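Local coordinates for similar to sp|P32453 Saccharomyces cerevisiae YNL315c ATP11 (PDB 2P4F), which probably acts as a mitochondrial chaperone that binds unfolded protein and, like yeast Atp11, holds the F1-ATPase beta subunit during assembly, at residues Ile272-Asp277 with Ile287-Gln292; Phe157-Pro162 with Gln255-Ala260; Lys212-Ile217 with Gln248-Asn253; Val138-Val141 with Met147-Tyr150; Thr265-Glu270 with Ile291-Ser296. All coordinates share one frame; numbering follows the deposited sequence.

Contact 1: Ile272-Asp277 with Ile287-Gln292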
# COMPACT_ATOMS: atom_id res chain seq x y z
N ILE A 272 -3.72 13.05 -8.27
CA ILE A 272 -2.57 12.51 -8.99
C ILE A 272 -1.56 13.62 -9.23
O ILE A 272 -0.35 13.42 -9.11
CB ILE A 272 -3.04 11.85 -10.29
CG1 ILE A 272 -3.79 10.56 -9.99
CG2 ILE A 272 -1.86 11.66 -11.25
CD1 ILE A 272 -4.66 10.05 -11.11
N GLN A 273 -2.03 14.82 -9.57
CA GLN A 273 -1.10 15.92 -9.84
C GLN A 273 -0.30 16.28 -8.58
O GLN A 273 0.88 16.62 -8.63
CB GLN A 273 -1.88 17.17 -10.33
CG GLN A 273 -0.93 18.31 -10.73
CD GLN A 273 -0.13 17.96 -11.98
OE1 GLN A 273 -0.69 17.58 -13.01
NE2 GLN A 273 1.20 18.07 -11.92
N LEU A 274 -0.98 16.20 -7.41
CA LEU A 274 -0.24 16.50 -6.19
C LEU A 274 0.84 15.46 -5.91
O LEU A 274 1.96 15.77 -5.42
CB LEU A 274 -1.20 16.51 -5.00
CG LEU A 274 -0.67 17.09 -3.71
CD1 LEU A 274 -0.38 18.59 -3.83
CD2 LEU A 274 -1.65 16.80 -2.55
N LEU A 275 0.51 14.20 -6.15
CA LEU A 275 1.49 13.10 -6.01
C LEU A 275 2.69 13.36 -6.92
O LEU A 275 3.90 13.24 -6.53
CB LEU A 275 0.82 11.76 -6.37
CG LEU A 275 1.79 10.57 -6.46
CD1 LEU A 275 2.36 10.26 -5.08
CD2 LEU A 275 1.02 9.38 -7.04
N GLU A 276 2.40 13.71 -8.17
CA GLU A 276 3.52 13.95 -9.11
C GLU A 276 4.32 15.16 -8.70
O GLU A 276 5.56 15.16 -8.71
CB GLU A 276 2.97 14.09 -10.55
CG GLU A 276 2.38 12.75 -11.04
CD GLU A 276 1.75 12.87 -12.40
OE1 GLU A 276 1.38 14.00 -12.84
OE2 GLU A 276 1.62 11.81 -13.07
N ASP A 277 3.64 16.23 -8.29
CA ASP A 277 4.37 17.42 -7.87
C ASP A 277 5.27 17.17 -6.68
O ASP A 277 6.41 17.69 -6.61
CB ASP A 277 3.37 18.53 -7.51
CG ASP A 277 2.76 19.17 -8.74
OD1 ASP A 277 3.26 19.00 -9.87
OD2 ASP A 277 1.73 19.86 -8.56
N ILE A 287 1.24 21.49 1.41
CA ILE A 287 0.73 20.59 2.45
C ILE A 287 -0.74 20.78 2.77
O ILE A 287 -1.49 19.86 3.09
CB ILE A 287 1.49 20.84 3.76
CG1 ILE A 287 2.81 20.07 3.70
CG2 ILE A 287 0.68 20.42 4.97
CD1 ILE A 287 2.55 18.56 3.87
N ASN A 288 -1.10 22.06 2.69
CA ASN A 288 -2.51 22.38 2.90
C ASN A 288 -3.39 21.72 1.87
O ASN A 288 -4.45 21.19 2.27
CB ASN A 288 -2.65 23.91 2.93
CG ASN A 288 -1.78 24.30 4.14
OD1 ASN A 288 -2.37 24.29 5.22
ND2 ASN A 288 -0.48 24.58 3.91
N LYS A 289 -2.98 21.73 0.61
CA LYS A 289 -3.86 21.08 -0.39
C LYS A 289 -3.86 19.57 -0.18
O LYS A 289 -4.88 18.89 -0.32
CB LYS A 289 -3.35 21.40 -1.77
CG LYS A 289 -4.08 20.72 -2.91
CD LYS A 289 -5.40 21.41 -3.21
CE LYS A 289 -6.16 20.74 -4.35
NZ LYS A 289 -5.54 20.98 -5.69
N LEU A 290 -2.71 19.03 0.18
CA LEU A 290 -2.62 17.60 0.51
C LEU A 290 -3.64 17.20 1.56
O LEU A 290 -4.40 16.24 1.50
CB LEU A 290 -1.23 17.23 1.09
CG LEU A 290 -1.20 15.81 1.75
CD1 LEU A 290 -1.34 14.78 0.64
CD2 LEU A 290 0.05 15.66 2.58
N ILE A 291 -3.66 17.99 2.62
CA ILE A 291 -4.58 17.69 3.73
C ILE A 291 -6.03 17.85 3.29
O ILE A 291 -6.90 17.03 3.60
CB ILE A 291 -4.27 18.59 4.94
CG1 ILE A 291 -2.92 18.19 5.55
CG2 ILE A 291 -5.43 18.50 5.91
CD1 ILE A 291 -2.36 19.11 6.61
N GLN A 292 -6.31 18.88 2.50
CA GLN A 292 -7.69 19.02 1.99
C GLN A 292 -8.10 17.85 1.11
O GLN A 292 -9.22 17.32 1.19
CB GLN A 292 -7.76 20.33 1.21
CG GLN A 292 -9.08 20.62 0.52
CD GLN A 292 -9.07 20.31 -0.97
OE1 GLN A 292 -9.91 20.72 -1.77
NE2 GLN A 292 -8.06 19.53 -1.37
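Leu274 and Leu290 both swing CG away from their own backbone nitrogen (chi1 -167° and 167°), and this brings the CD2 methyl of Leu274 down onto the backbone of the facing helix. Leu274 CD2 lies 3.3 Å from Leu290 CA, closer than two carbons usually pack, and 3.7 Å from Leu290 N. Leu274 CD2 also touches the Leu290 side chain, 3.7 Å from Leu290 CB and 3.8 Å from Leu290 CD1. One leucine tip is thus fitted against another residue's main chain, which agrees with a CA separation of only 7.2 Å between Leu274 and Leu290. Lys289 adds a thinner margin, its CG lying 4.4 Å from Leu274 CD1, while its ammonium end pairs with Glu270. Within 272-277, away from the leucine pair, Gln273 NE2 donates to Asp277 OD1 one turn later (3.1 Å), arriving 46° out of the carboxylate plane. The contact joins helices 266-280 and 287-295, consecutive and roughly antiparallel as in a helical hairpin. Phe285, in the loop between them, touches Leu274, and Leu290 continues onto Phe157 and Val158 of strand 156-162.

Contact 2: Phe157-Pro162 with Gln255-Ala260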
# COMPACT_ATOMS: atom_id res chain seq x y z
N PHE A 157 5.55 9.50 -0.75
CA PHE A 157 4.48 10.49 -0.58
C PHE A 157 4.33 10.78 0.91
O PHE A 157 5.02 10.16 1.73
CB PHE A 157 3.17 10.01 -1.19
CG PHE A 157 2.15 11.12 -1.50
CD1 PHE A 157 2.56 12.32 -2.11
CD2 PHE A 157 0.82 10.94 -1.20
CE1 PHE A 157 1.63 13.33 -2.43
CE2 PHE A 157 -0.11 11.93 -1.53
CZ PHE A 157 0.31 13.10 -2.14
N VAL A 158 3.48 11.75 1.24
CA VAL A 158 3.13 12.03 2.65
C VAL A 158 1.63 12.00 2.75
O VAL A 158 0.95 12.50 1.81
CB VAL A 158 3.67 13.41 3.06
CG1 VAL A 158 3.17 13.78 4.43
CG2 VAL A 158 5.20 13.35 3.01
N LEU A 159 1.08 11.41 3.82
CA LEU A 159 -0.35 11.45 4.02
C LEU A 159 -0.64 11.84 5.45
O LEU A 159 0.10 11.44 6.35
CB LEU A 159 -1.02 10.07 3.81
CG LEU A 159 -1.16 9.58 2.38
CD1 LEU A 159 -1.69 8.13 2.42
CD2 LEU A 159 -2.08 10.45 1.53
N PRO A 160 -1.73 12.54 5.68
CA PRO A 160 -2.08 12.81 7.06
C PRO A 160 -2.86 11.64 7.67
O PRO A 160 -3.70 10.98 7.04
CB PRO A 160 -3.03 14.02 6.91
CG PRO A 160 -3.70 13.78 5.59
CD PRO A 160 -2.70 13.10 4.70
N LEU A 161 -2.57 11.41 8.93
CA LEU A 161 -3.45 10.59 9.75
C LEU A 161 -4.23 11.51 10.70
O LEU A 161 -3.69 12.17 11.61
CB LEU A 161 -2.58 9.54 10.43
CG LEU A 161 -3.24 8.57 11.37
CD1 LEU A 161 -4.40 7.90 10.62
CD2 LEU A 161 -2.22 7.57 11.89
N PRO A 162 -5.54 11.62 10.49
CA PRO A 162 -6.36 12.48 11.37
C PRO A 162 -6.40 11.89 12.77
O PRO A 162 -6.44 10.66 12.94
CB PRO A 162 -7.77 12.45 10.78
CG PRO A 162 -7.58 11.83 9.43
CD PRO A 162 -6.33 10.98 9.44
N GLN A 255 -4.41 4.38 -2.19
CA GLN A 255 -5.03 4.02 -3.45
C GLN A 255 -5.58 5.24 -4.18
O GLN A 255 -5.51 5.37 -5.40
CB GLN A 255 -6.17 3.03 -3.19
CG GLN A 255 -5.65 1.70 -2.66
CD GLN A 255 -6.76 0.70 -2.42
OE1 GLN A 255 -6.54 -0.34 -1.81
NE2 GLN A 255 -7.95 1.03 -2.92
N ARG A 256 -6.16 6.20 -3.45
CA ARG A 256 -6.79 7.35 -4.12
C ARG A 256 -5.75 8.23 -4.79
O ARG A 256 -6.01 8.77 -5.87
CB ARG A 256 -7.62 8.18 -3.10
CG ARG A 256 -8.87 7.41 -2.63
CD ARG A 256 -9.99 8.32 -2.16
NE ARG A 256 -9.49 9.23 -1.09
CZ ARG A 256 -10.28 10.19 -0.63
NH1 ARG A 256 -9.85 11.01 0.32
NH2 ARG A 256 -11.53 10.33 -1.10
N PHE A 257 -4.60 8.41 -4.14
CA PHE A 257 -3.55 9.26 -4.72
C PHE A 257 -2.78 8.52 -5.81
O PHE A 257 -2.38 9.13 -6.82
CB PHE A 257 -2.61 9.76 -3.62
CG PHE A 257 -3.26 10.91 -2.85
CD1 PHE A 257 -3.07 12.22 -3.28
CD2 PHE A 257 -4.05 10.66 -1.74
CE1 PHE A 257 -3.68 13.23 -2.55
CE2 PHE A 257 -4.68 11.66 -1.02
CZ PHE A 257 -4.49 12.98 -1.44
N TYR A 258 -2.62 7.18 -5.67
CA TYR A 258 -1.83 6.44 -6.65
C TYR A 258 -2.68 5.95 -7.80
O TYR A 258 -2.73 4.83 -8.21
CB TYR A 258 -1.09 5.29 -5.94
CG TYR A 258 0.18 5.84 -5.31
CD1 TYR A 258 1.39 5.82 -6.00
CD2 TYR A 258 0.14 6.40 -4.01
CE1 TYR A 258 2.55 6.33 -5.42
CE2 TYR A 258 1.31 6.92 -3.42
CZ TYR A 258 2.50 6.86 -4.15
OH TYR A 258 3.64 7.38 -3.56
N GLY A 259 -3.37 6.86 -8.46
CA GLY A 259 -3.97 6.42 -9.73
C GLY A 259 -5.48 6.47 -9.54
O GLY A 259 -6.23 6.31 -10.51
N ALA A 260 -5.83 6.69 -8.28
CA ALA A 260 -7.23 7.03 -7.89
C ALA A 260 -8.20 6.06 -8.54
O ALA A 260 -9.28 6.42 -9.06
CB ALA A 260 -7.57 8.45 -8.28
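The half barrel of this domain, an antiparallel sheet, is covered on one face by helix 244-257, and this buried aromatic contact joins the C-terminal end of that helix to edge strand 156-162. Its centre is the Phe157-Phe257 pair. The ring centroids are 5.1 Å apart and the planes are inclined at 48°, so the pair is oblique, neither a parallel stack nor a T-shaped one. Phe157 CE2 is the leading atom: it sits over one face of the Phe257 ring, displaced toward the rim, 3.5 Å from Phe257 CD1. Phe157 reaches there because its CG points away from the backbone nitrogen (chi1 -160°), sending the ring off the strand toward the helix end. Leu159, the next residue on this side of the strand, places its CD2 methyl 3.8 Å from both Phe257 CD2 and Phe257 CE2, the two side chains running past each other in opposite directions. Helix 266-280 closes the surroundings through Leu275, which touches both Phe157 and Tyr258, and helix 287-295 through Leu293 on Phe257. Just past Phe257 the chain leaves the helix in an inverse gamma turn centred on Tyr258, with a weak bond from Gly259 N to Phe257 O. Beyond the helix the Tyr258 ring meets Trp186 of strand 179-190 edge-to-face. Its hydroxyl is hydrogen-bonded to Asn154 O, and the same oxygen, Tyr258 OH, rests 3.6 Å from Phe157 CB.

Contact 3: Lys212-Ile217 with Gln248-Asn253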
# COMPACT_ATOMS: atom_id res chain seq x y z
N LYS A 212 11.33 2.32 12.51
CA LYS A 212 10.59 1.24 11.85
C LYS A 212 9.22 1.72 11.32
O LYS A 212 8.53 2.41 12.04
CB LYS A 212 10.44 0.13 12.89
CG LYS A 212 9.67 -1.11 12.75
CD LYS A 212 9.86 -2.06 13.95
CE LYS A 212 9.40 -1.38 15.23
NZ LYS A 212 8.58 -2.29 16.08
N PRO A 213 8.81 1.34 10.13
CA PRO A 213 7.45 1.66 9.71
C PRO A 213 6.45 1.05 10.68
O PRO A 213 6.60 -0.07 11.13
CB PRO A 213 7.26 0.97 8.35
CG PRO A 213 8.61 0.54 7.95
CD PRO A 213 9.55 0.55 9.13
N HIS A 214 5.37 1.77 10.99
CA HIS A 214 4.33 1.11 11.80
C HIS A 214 3.49 0.17 10.96
O HIS A 214 2.85 -0.73 11.52
CB HIS A 214 3.44 2.16 12.45
CG HIS A 214 2.88 3.20 11.53
ND1 HIS A 214 1.90 2.92 10.61
CD2 HIS A 214 3.17 4.55 11.46
CE1 HIS A 214 1.60 4.05 9.96
NE2 HIS A 214 2.36 5.05 10.47
N THR A 215 3.45 0.36 9.64
CA THR A 215 2.63 -0.48 8.75
C THR A 215 3.48 -0.93 7.57
O THR A 215 4.08 -0.03 6.90
CB THR A 215 1.40 0.30 8.26
OG1 THR A 215 0.59 0.64 9.41
CG2 THR A 215 0.51 -0.57 7.36
N THR A 216 3.56 -2.21 7.29
CA THR A 216 4.27 -2.69 6.09
C THR A 216 3.28 -3.52 5.32
O THR A 216 2.62 -4.43 5.90
CB THR A 216 5.48 -3.55 6.50
OG1 THR A 216 6.45 -2.65 7.11
CG2 THR A 216 6.21 -4.20 5.34
N ILE A 217 3.14 -3.30 4.04
CA ILE A 217 2.21 -4.02 3.19
C ILE A 217 3.02 -4.68 2.07
O ILE A 217 3.86 -4.03 1.46
CB ILE A 217 1.14 -3.07 2.62
CG1 ILE A 217 0.43 -2.28 3.76
CG2 ILE A 217 0.19 -3.85 1.76
CD1 ILE A 217 -0.36 -1.12 3.33
N GLN A 248 -6.04 0.96 7.66
CA GLN A 248 -6.98 0.77 6.56
C GLN A 248 -7.32 2.08 5.85
O GLN A 248 -7.41 2.11 4.60
CB GLN A 248 -8.28 0.12 7.08
CG GLN A 248 -8.08 -1.25 7.68
CD GLN A 248 -9.27 -1.78 8.46
OE1 GLN A 248 -10.08 -1.06 9.07
NE2 GLN A 248 -9.45 -3.10 8.49
N LEU A 249 -7.52 3.12 6.66
CA LEU A 249 -7.90 4.41 6.03
C LEU A 249 -6.70 5.01 5.31
O LEU A 249 -6.82 5.61 4.23
CB LEU A 249 -8.53 5.31 7.07
CG LEU A 249 -10.06 5.36 7.30
CD1 LEU A 249 -10.86 4.29 6.54
CD2 LEU A 249 -10.41 5.28 8.78
N LEU A 250 -5.49 4.84 5.84
CA LEU A 250 -4.29 5.30 5.12
C LEU A 250 -4.14 4.53 3.82
O LEU A 250 -3.82 5.11 2.78
CB LEU A 250 -3.02 5.11 5.96
CG LEU A 250 -2.88 6.12 7.10
CD1 LEU A 250 -1.85 5.66 8.14
CD2 LEU A 250 -2.52 7.51 6.58
N LEU A 251 -4.35 3.21 3.84
CA LEU A 251 -4.22 2.43 2.61
C LEU A 251 -5.25 2.87 1.59
O LEU A 251 -4.96 2.95 0.39
CB LEU A 251 -4.38 0.95 2.98
CG LEU A 251 -4.44 0.01 1.78
CD1 LEU A 251 -3.18 0.13 0.94
CD2 LEU A 251 -4.65 -1.38 2.31
N LEU A 252 -6.47 3.16 2.04
CA LEU A 252 -7.47 3.67 1.08
C LEU A 252 -6.99 4.97 0.42
O LEU A 252 -7.13 5.16 -0.81
CB LEU A 252 -8.80 3.84 1.80
CG LEU A 252 -9.99 3.01 1.36
CD1 LEU A 252 -9.57 1.61 0.91
CD2 LEU A 252 -11.02 2.99 2.49
N ASN A 253 -6.39 5.86 1.25
CA ASN A 253 -5.89 7.09 0.66
C ASN A 253 -4.68 6.85 -0.21
O ASN A 253 -4.49 7.55 -1.23
CB ASN A 253 -5.62 8.11 1.79
CG ASN A 253 -6.67 9.22 1.81
OD1 ASN A 253 -7.40 9.44 0.83
ND2 ASN A 253 -6.76 9.96 2.89
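A classic beta bulge opens strand 215-220: His214 and Thr215 together face Ile198 of the neighbouring strand 193-200, and just beyond it the strand packs against helix 244-257. The two segments meet at two separate points, both made by buried side chains. At the first, the CD1 methyls of Ile217 and Leu251 meet at 3.9 Å, the side chains crossing at a slant. This single methyl pair is the closest approach between the segments, and with it the two side chains bridge the 9.1 Å that separates the CA atoms of Ile217 and Leu251. Leu251 attains it by carrying CG opposite its backbone nitrogen (chi1 172°), which extends the branch from the helix toward the sheet. At the second, His214 CE1 approaches Leu250 CD1 at 4.2 Å, with the methyl standing obliquely to the imidazole. That ring is fixed from two sides of its rim: ND1 is hydrogen-bonded to Thr215 OG1 at 2.9 Å, with the hydroxyl in the ring plane, and NE2 to Gln182 OE1. Two such bonds should restrain rotation of the imidazole and hold CE1 toward the leucine. Around this contact, Met232 of strand 229-236 touches both Ile217 and Leu251, while Leu250 also leans on Leu159 of strand 156-162, so this stretch of helix 244-257 spans the face of the sheet from one strand to another.

Contact 4: Val138-Val141 with Met147-Tyr150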
# COMPACT_ATOMS: atom_id res chain seq x y z
N VAL A 138 -6.66 -8.27 -4.94
CA VAL A 138 -6.85 -7.13 -5.85
C VAL A 138 -6.75 -7.58 -7.28
O VAL A 138 -5.80 -8.30 -7.58
CB VAL A 138 -5.75 -6.06 -5.57
CG1 VAL A 138 -5.87 -4.82 -6.40
CG2 VAL A 138 -5.75 -5.68 -4.08
N PRO A 139 -7.66 -7.29 -8.19
CA PRO A 139 -7.41 -7.71 -9.59
C PRO A 139 -6.26 -6.90 -10.13
O PRO A 139 -6.08 -5.70 -9.85
CB PRO A 139 -8.69 -7.35 -10.36
CG PRO A 139 -9.41 -6.40 -9.49
CD PRO A 139 -8.96 -6.61 -8.07
N TYR A 140 -5.46 -7.58 -10.95
CA TYR A 140 -4.28 -6.91 -11.47
C TYR A 140 -4.64 -5.87 -12.53
O TYR A 140 -4.31 -4.68 -12.39
CB TYR A 140 -3.31 -7.97 -12.03
CG TYR A 140 -2.05 -7.27 -12.52
CD1 TYR A 140 -1.10 -6.76 -11.64
CD2 TYR A 140 -1.82 -7.15 -13.90
CE1 TYR A 140 0.06 -6.12 -12.09
CE2 TYR A 140 -0.66 -6.50 -14.33
CZ TYR A 140 0.26 -6.00 -13.43
OH TYR A 140 1.38 -5.38 -13.89
N VAL A 141 -5.27 -6.29 -13.63
CA VAL A 141 -5.37 -5.36 -14.76
C VAL A 141 -6.27 -4.21 -14.32
O VAL A 141 -5.93 -3.04 -14.55
CB VAL A 141 -5.89 -6.06 -16.03
CG1 VAL A 141 -6.40 -5.09 -17.10
CG2 VAL A 141 -4.83 -6.96 -16.65
N MET A 147 -1.95 1.36 -10.25
CA MET A 147 -1.29 1.82 -9.01
C MET A 147 0.21 1.55 -9.09
O MET A 147 1.07 2.37 -8.73
CB MET A 147 -1.95 1.13 -7.80
CG MET A 147 -1.27 1.59 -6.53
SD MET A 147 -2.31 1.25 -5.08
CE MET A 147 -3.51 0.13 -5.81
N TYR A 148 0.57 0.37 -9.60
CA TYR A 148 1.97 -0.03 -9.76
C TYR A 148 2.73 0.96 -10.64
O TYR A 148 3.86 1.36 -10.37
CB TYR A 148 1.98 -1.42 -10.43
CG TYR A 148 3.25 -2.20 -10.46
CD1 TYR A 148 4.42 -1.83 -9.81
CD2 TYR A 148 3.30 -3.38 -11.19
CE1 TYR A 148 5.58 -2.58 -9.86
CE2 TYR A 148 4.45 -4.12 -11.23
CZ TYR A 148 5.58 -3.75 -10.58
OH TYR A 148 6.69 -4.55 -10.68
N LYS A 149 2.06 1.39 -11.72
CA LYS A 149 2.75 2.30 -12.67
C LYS A 149 3.02 3.64 -11.98
O LYS A 149 4.13 4.19 -12.10
CB LYS A 149 1.93 2.40 -13.96
CG LYS A 149 2.10 1.18 -14.89
CD LYS A 149 2.15 -0.18 -14.25
CE LYS A 149 2.19 -1.37 -15.17
NZ LYS A 149 3.41 -2.20 -15.07
N TYR A 150 2.02 4.13 -11.23
CA TYR A 150 2.25 5.41 -10.53
C TYR A 150 3.26 5.22 -9.41
O TYR A 150 4.02 6.17 -9.15
CB TYR A 150 0.96 5.96 -9.96
CG TYR A 150 0.12 6.68 -10.98
CD1 TYR A 150 0.50 7.97 -11.37
CD2 TYR A 150 -1.01 6.13 -11.54
CE1 TYR A 150 -0.22 8.71 -12.30
CE2 TYR A 150 -1.76 6.85 -12.48
CZ TYR A 150 -1.35 8.12 -12.83
OH TYR A 150 -2.05 8.86 -13.75
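Tyr140 stands at the strand-to-helix junction where edge strand 133-139 of the half barrel passes into helix 140-153, Pro139 holding the N-cap position, and its ring reaches forward along that helix to Tyr148 and Lys149. Tyr140 CB is still 8.1 Å from Tyr148 CD2, the atom the ring will approach. With CG opposite the backbone nitrogen (chi1 -178°), the side chain heads along the helix surface, and each step shortens the gap. Tyr140 CG is 6.7 Å from Tyr148 CD2. Tyr140 CD1 is 5.6 Å from Tyr148 CD2. At Tyr140 CE1 the distance to Tyr148 CD2 is 4.3 Å, which is the apolar part of the contact. The oxygen completes it, Tyr140 OH lying 3.9 Å from Tyr148 CD2. Each ring meets the other at its rim: Tyr148 CD2 lies near the plane of the Tyr140 ring, and Tyr140 OH lies in the plane of the Tyr148 ring, which excludes a face-to-face stack. The start of the helix is tied to Asp228, just ahead of strand 229-236, whose OD1 accepts from Val141 N and whose backbone is hydrogen-bonded to that of Tyr140. Tyr148 in turn touches Leu221. All three touching residues are at least partly solvent-accessible, so this is surface packing within one element. Lys149 comes from across, about perpendicular to Tyr140, its chain bent at chi2 (41°) and again at chi4 (118°); these bends bring Lys149 NZ to 4.0 Å from Tyr140 OH, too long for a hydrogen bond.

Contact 5: Thr265-Glu270 with Ile291-Ser296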
# COMPACT_ATOMS: atom_id res chain seq x y z
N THR A 265 -12.19 11.85 -12.68
CA THR A 265 -12.82 13.06 -12.17
C THR A 265 -11.79 14.16 -11.91
O THR A 265 -10.59 13.95 -11.77
CB THR A 265 -13.54 12.76 -10.86
OG1 THR A 265 -12.52 12.33 -9.94
CG2 THR A 265 -14.56 11.63 -11.01
N SER A 266 -12.26 15.41 -11.79
CA SER A 266 -11.36 16.54 -11.57
C SER A 266 -10.62 16.32 -10.26
O SER A 266 -9.41 16.53 -10.15
CB SER A 266 -12.13 17.88 -11.56
OG SER A 266 -12.85 17.97 -12.81
N ILE A 267 -11.33 15.85 -9.22
CA ILE A 267 -10.53 15.78 -7.98
C ILE A 267 -9.52 14.62 -8.02
O ILE A 267 -8.42 14.70 -7.43
CB ILE A 267 -11.44 15.65 -6.76
CG1 ILE A 267 -10.67 15.75 -5.45
CG2 ILE A 267 -12.28 14.38 -6.78
CD1 ILE A 267 -11.55 16.11 -4.27
N ALA A 268 -9.86 13.53 -8.70
CA ALA A 268 -8.90 12.45 -8.84
C ALA A 268 -7.65 12.97 -9.56
O ALA A 268 -6.51 12.66 -9.22
CB ALA A 268 -9.53 11.28 -9.60
N LYS A 269 -7.87 13.78 -10.60
CA LYS A 269 -6.71 14.37 -11.31
C LYS A 269 -5.92 15.30 -10.39
O LYS A 269 -4.69 15.36 -10.50
CB LYS A 269 -7.14 15.09 -12.60
CG LYS A 269 -7.82 14.17 -13.60
CD LYS A 269 -8.23 14.95 -14.87
CE LYS A 269 -9.54 14.43 -15.44
NZ LYS A 269 -10.19 15.53 -16.23
N GLU A 270 -6.63 16.00 -9.49
CA GLU A 270 -5.92 16.88 -8.57
C GLU A 270 -5.05 16.06 -7.61
O GLU A 270 -3.92 16.43 -7.29
CB GLU A 270 -6.85 17.70 -7.71
CG GLU A 270 -7.54 18.85 -8.41
CD GLU A 270 -8.39 19.57 -7.37
OE1 GLU A 270 -9.63 19.37 -7.36
OE2 GLU A 270 -7.77 20.33 -6.60
N ILE A 291 -3.66 17.99 2.62
CA ILE A 291 -4.58 17.69 3.73
C ILE A 291 -6.03 17.85 3.29
O ILE A 291 -6.90 17.03 3.60
CB ILE A 291 -4.27 18.59 4.94
CG1 ILE A 291 -2.92 18.19 5.55
CG2 ILE A 291 -5.43 18.50 5.91
CD1 ILE A 291 -2.36 19.11 6.61
N GLN A 292 -6.31 18.88 2.50
CA GLN A 292 -7.69 19.02 1.99
C GLN A 292 -8.10 17.85 1.11
O GLN A 292 -9.22 17.32 1.19
CB GLN A 292 -7.76 20.33 1.21
CG GLN A 292 -9.08 20.62 0.52
CD GLN A 292 -9.07 20.31 -0.97
OE1 GLN A 292 -9.91 20.72 -1.77
NE2 GLN A 292 -8.06 19.53 -1.37
N LEU A 293 -7.20 17.43 0.22
CA LEU A 293 -7.55 16.39 -0.72
C LEU A 293 -7.58 15.03 -0.03
O LEU A 293 -8.34 14.15 -0.43
CB LEU A 293 -6.56 16.30 -1.89
CG LEU A 293 -6.58 17.44 -2.91
CD1 LEU A 293 -5.36 17.35 -3.83
CD2 LEU A 293 -7.81 17.42 -3.80
N ALA A 294 -6.78 14.84 1.01
CA ALA A 294 -6.83 13.53 1.70
C ALA A 294 -8.11 13.38 2.52
O ALA A 294 -8.59 12.28 2.74
CB ALA A 294 -5.60 13.42 2.59
N GLN A 295 -8.66 14.50 3.01
CA GLN A 295 -9.84 14.50 3.86
C GLN A 295 -11.12 14.55 3.05
O GLN A 295 -12.15 14.17 3.62
CB GLN A 295 -9.86 15.69 4.85
CG GLN A 295 -8.75 15.64 5.87
CD GLN A 295 -8.68 16.75 6.89
OE1 GLN A 295 -9.25 17.85 6.75
NE2 GLN A 295 -7.95 16.42 7.96
N SER A 296 -11.06 15.02 1.81
CA SER A 296 -12.24 15.15 0.94
C SER A 296 -12.86 13.80 0.64
O SER A 296 -12.10 12.87 0.32
CB SER A 296 -11.89 15.78 -0.42
OG SER A 296 -13.01 15.59 -1.27
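Ile267 and Leu293 form the tight half of this contact, whereas Glu270 marks its looser, more open border. Leu293 CD2 packs 3.7 Å from Ile267 CG1, the two side chains lying alongside each other and pointing opposite ways. Ile267 then extends beyond the leucine: with CG1 opposite the backbone nitrogen (chi1 -173°), it carries CD1 to 3.4 Å from Ser296 OG and 3.9 Å from Ser296 CB, so its methyl end covers Ser296, the first residue beyond helix 287-295. The hydroxyl of Ser296 is not left to the hydrocarbon alone, being hydrogen-bonded to Glu298 N. On the looser side, Glu270 offers CB to Leu293 CD2 at 4.0 Å, and Leu293 CD1 is 3.9 Å from Glu270 O. The Glu270 and Leu293 side chains cross at about a right angle, and the carboxylate forms a salt bridge with Lys289. Ahead of Ile267, Thr265 OG1 caps the first turn of helix 266-280 by accepting from Ala268 N (3.2 Å, 154°), which fixes the helix start just before the isoleucine. Leu293 is the buried member, facing Leu274 and, from helix 244-257, Phe257; Arg256 and Arg271 donate to the carbonyls of Ser296 and Leu293 respectively. Helix 287-295 thus packs on both helix 266-280 and the end of helix 244-257, with Gln295 touching Val179 of strand 179-190.

Overall arrangement
Along the chain contact 4 comes first, at the edge strand and helix 140-153; contact 3 lies within the sequence span of contact 2, and contacts 5 and 1 share the two C-terminal helices. Contacts 1 and 5 have centres about 8 Å apart and divide one helix pair between them. Contact 2, about 9 Å from each centre to centre, links that pair to the sheet, and contact 3, about 10 Å from contact 2 centre to centre, carries the same helix 244-257 across to strand 215-220. Contact 4 is more separate from the others, its centre about 15 Å from that of contact 2, although Tyr150 and Met147 touch Gly259 and Tyr258. Helix 244-257 thus connects the half barrel with the C-terminal hairpin.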